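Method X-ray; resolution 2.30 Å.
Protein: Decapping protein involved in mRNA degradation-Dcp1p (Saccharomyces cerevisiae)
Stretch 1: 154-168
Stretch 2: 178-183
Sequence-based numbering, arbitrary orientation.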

# COMPACT_ATOMS: atom_id res chain seq x y z
N SER B 154 0.05 11.17 8.78
CA SER B 154 0.91 11.69 9.84
C SER B 154 0.52 11.20 11.22
O SER B 154 -0.66 11.06 11.52
N MET B 155 1.52 10.93 12.05
CA MET B 155 1.31 10.48 13.42
C MET B 155 2.39 11.09 14.32
O MET B 155 3.58 11.01 14.01
N GLY B 156 1.97 11.70 15.42
CA GLY B 156 2.93 12.29 16.34
C GLY B 156 3.43 11.28 17.35
O GLY B 156 2.70 10.36 17.72
N ILE B 157 4.68 11.41 17.78
CA ILE B 157 5.22 10.48 18.77
C ILE B 157 5.62 11.22 20.04
O ILE B 157 6.48 12.11 20.01
N VAL B 158 4.99 10.87 21.16
CA VAL B 158 5.27 11.52 22.45
C VAL B 158 5.88 10.55 23.45
O VAL B 158 5.35 9.47 23.67
N PRO B 159 7.01 10.92 24.06
CA PRO B 159 7.66 10.04 25.04
C PRO B 159 6.73 9.71 26.22
O PRO B 159 5.93 10.54 26.64
N ASN B 160 6.85 8.49 26.75
CA ASN B 160 6.05 8.07 27.89
C ASN B 160 6.21 9.01 29.08
O ASN B 160 5.24 9.32 29.77
N SER B 161 7.43 9.47 29.33
CA SER B 161 7.68 10.36 30.46
C SER B 161 6.86 11.64 30.35
O SER B 161 6.41 12.19 31.35
N VAL B 162 6.65 12.11 29.12
CA VAL B 162 5.87 13.32 28.91
C VAL B 162 4.39 13.02 29.14
O VAL B 162 3.68 13.82 29.75
N VAL B 163 3.92 11.87 28.68
CA VAL B 163 2.52 11.50 28.88
C VAL B 163 2.23 11.28 30.38
O VAL B 163 1.19 11.70 30.88
N ASN B 164 3.15 10.62 31.08
CA ASN B 164 2.97 10.36 32.50
C ASN B 164 2.96 11.66 33.31
O ASN B 164 2.13 11.83 34.20
N LYS B 165 3.89 12.56 33.01
CA LYS B 165 3.95 13.83 33.71
C LYS B 165 2.63 14.57 33.49
O LYS B 165 2.02 15.10 34.43
N ARG B 166 2.19 14.61 32.24
CA ARG B 166 0.95 15.27 31.86
C ARG B 166 -0.25 14.73 32.64
O ARG B 166 -1.10 15.50 33.09
N LYS B 167 -0.32 13.41 32.80
CA LYS B 167 -1.43 12.79 33.54
C LYS B 167 -1.50 13.28 34.98
O LYS B 167 -2.57 13.34 35.58
N VAL B 168 -0.34 13.63 35.54
CA VAL B 168 -0.27 14.09 36.92
C VAL B 168 -0.39 15.60 37.12
O VAL B 168 -1.24 16.05 37.88
N PRO B 178 -7.92 13.20 26.84
CA PRO B 178 -7.19 12.06 27.40
C PRO B 178 -6.09 11.52 26.49
O PRO B 178 -6.30 11.28 25.30
N LEU B 179 -4.91 11.32 27.07
CA LEU B 179 -3.75 10.80 26.35
C LEU B 179 -3.09 9.71 27.18
O LEU B 179 -2.85 9.89 28.37
N GLU B 180 -2.82 8.57 26.55
CA GLU B 180 -2.15 7.46 27.22
C GLU B 180 -0.88 7.07 26.49
O GLU B 180 -0.71 7.39 25.31
N CYS B 181 0.03 6.39 27.19
CA CYS B 181 1.29 5.99 26.58
C CYS B 181 1.13 5.16 25.31
O CYS B 181 0.35 4.21 25.26
N MET B 182 1.90 5.54 24.29
CA MET B 182 1.87 4.84 23.02
C MET B 182 2.63 3.54 23.18
O MET B 182 3.28 3.31 24.21
N GLY B 183 2.55 2.68 22.17
CA GLY B 183 3.24 1.41 22.23
C GLY B 183 3.64 0.89 20.86
O GLY B 183 3.07 1.30 19.85

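The contact between these two segments of Dcp1p illustrates how apolar packing can be completed by water: no direct hydrogen bond crosses it, and two waters supply the polar links. The irregular segment 178-183 runs past the end of a strand and the first turns of the helix that follows. M182 contributes most. The CB of M182 leaves sideways, but its m, t, p rotamer carries the thioether to the strand, where M182 CE lies 3.5 Å from G156 O and 3.9 Å from M155 SD, while M182 SD sits 3.7 Å from V158 N, just past the strand's end. Along the helix, V163 (t) points toward the loop and lays CG1 3.6 Å from L179 O and 4.1 Å from C181 SG. C181 (m) also points inward, placing SG 3.5 Å from N164 OD1. Further along, L179 (m, t) packs CD1 over one face of the R166 guanidinium, 3.1 Å from R166 NE. That nitrogen is buried without a polar partner, whereas R166 NH2 finds one elsewhere in the structure. N160 (m) organizes the solvent. Water 1 donates to V158 O and N160 OD1 (both 2.7 Å) and accepts from M182 N (2.9 Å); water 2 accepts from N160 ND2 (3.0 Å) and donates to M182 O (2.8 Å). One asparagine thus serves both backbone polar groups of M182 through water.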

# COMPACT_ATOMS: atom_id res chain seq x y z
CB SER B 154 0.87 13.22 9.87
OG SER B 154 1.75 13.77 8.92
CB MET B 155 1.38 8.95 13.52
CG MET B 155 1.05 8.45 14.92
SD MET B 155 1.32 6.67 15.19
CE MET B 155 -0.08 5.99 14.30
CB ILE B 157 6.43 9.73 18.21
CG1 ILE B 157 6.04 8.98 16.93
CG2 ILE B 157 6.94 8.74 19.24
CD1 ILE B 157 7.23 8.28 16.25
CB VAL B 158 3.98 12.09 23.07
CG1 VAL B 158 4.30 12.81 24.39
CG2 VAL B 158 3.30 13.05 22.09
CB PRO B 159 8.87 10.85 25.50
CG PRO B 159 9.17 11.73 24.31
CD PRO B 159 7.80 12.15 23.84
CB ASN B 160 6.43 6.65 28.34
CG ASN B 160 6.18 5.61 27.27
OD1 ASN B 160 5.35 5.80 26.38
ND2 ASN B 160 6.90 4.49 27.36
CB SER B 161 9.17 10.70 30.58
OG SER B 161 9.60 11.54 29.52
CB VAL B 162 6.10 13.90 27.50
CG1 VAL B 162 5.15 15.07 27.22
CG2 VAL B 162 7.55 14.36 27.39
CB VAL B 163 2.15 10.21 28.10
CG1 VAL B 163 0.74 9.76 28.46
CG2 VAL B 163 2.24 10.48 26.60
CB ASN B 164 4.05 9.42 33.03
CG ASN B 164 3.93 8.02 32.45
OD1 ASN B 164 2.83 7.53 32.19
ND2 ASN B 164 5.07 7.36 32.26
CB LYS B 165 5.10 14.69 33.19
CG LYS B 165 5.22 16.04 33.90
CD LYS B 165 6.10 17.01 33.13
CE LYS B 165 7.58 16.64 33.21
NZ LYS B 165 8.16 16.97 34.54
CB ARG B 166 0.71 15.09 30.36
CG ARG B 166 -0.65 15.54 29.85
CD ARG B 166 -0.85 15.04 28.42
NE ARG B 166 -2.20 15.29 27.91
CZ ARG B 166 -2.61 16.44 27.40
NH1 ARG B 166 -1.78 17.47 27.33
NH2 ARG B 166 -3.86 16.56 26.95
CB LYS B 167 -1.30 11.26 33.53
CG LYS B 167 -1.39 10.63 32.14
CD LYS B 167 -1.61 9.12 32.19
CE LYS B 167 -0.45 8.37 32.85
NZ LYS B 167 -0.42 8.54 34.34
CB VAL B 168 1.04 13.62 37.60
CG1 VAL B 168 1.11 14.15 39.02
CG2 VAL B 168 1.13 12.10 37.60
CB PRO B 178 -8.29 11.04 27.65
CG PRO B 178 -9.46 11.90 27.99
CD PRO B 178 -9.37 12.99 26.95
CB LEU B 179 -2.73 11.92 26.09
CG LEU B 179 -3.15 13.12 25.24
CD1 LEU B 179 -1.96 14.06 25.09
CD2 LEU B 179 -3.61 12.64 23.87
CB GLU B 180 -3.09 6.26 27.36
CG GLU B 180 -4.04 6.39 28.55
CD GLU B 180 -4.83 5.13 28.83
OE1 GLU B 180 -4.20 4.06 29.02
OE2 GLU B 180 -6.08 5.21 28.86
CB CYS B 181 2.14 5.22 27.59
SG CYS B 181 2.81 6.25 28.93
CB MET B 182 2.53 5.71 21.94
CG MET B 182 1.84 7.05 21.73
SD MET B 182 2.64 8.09 20.47
CE MET B 182 2.19 7.15 18.98
O HOH W 1 3.92 7.49 24.92
O HOH W 2 5.63 2.46 25.50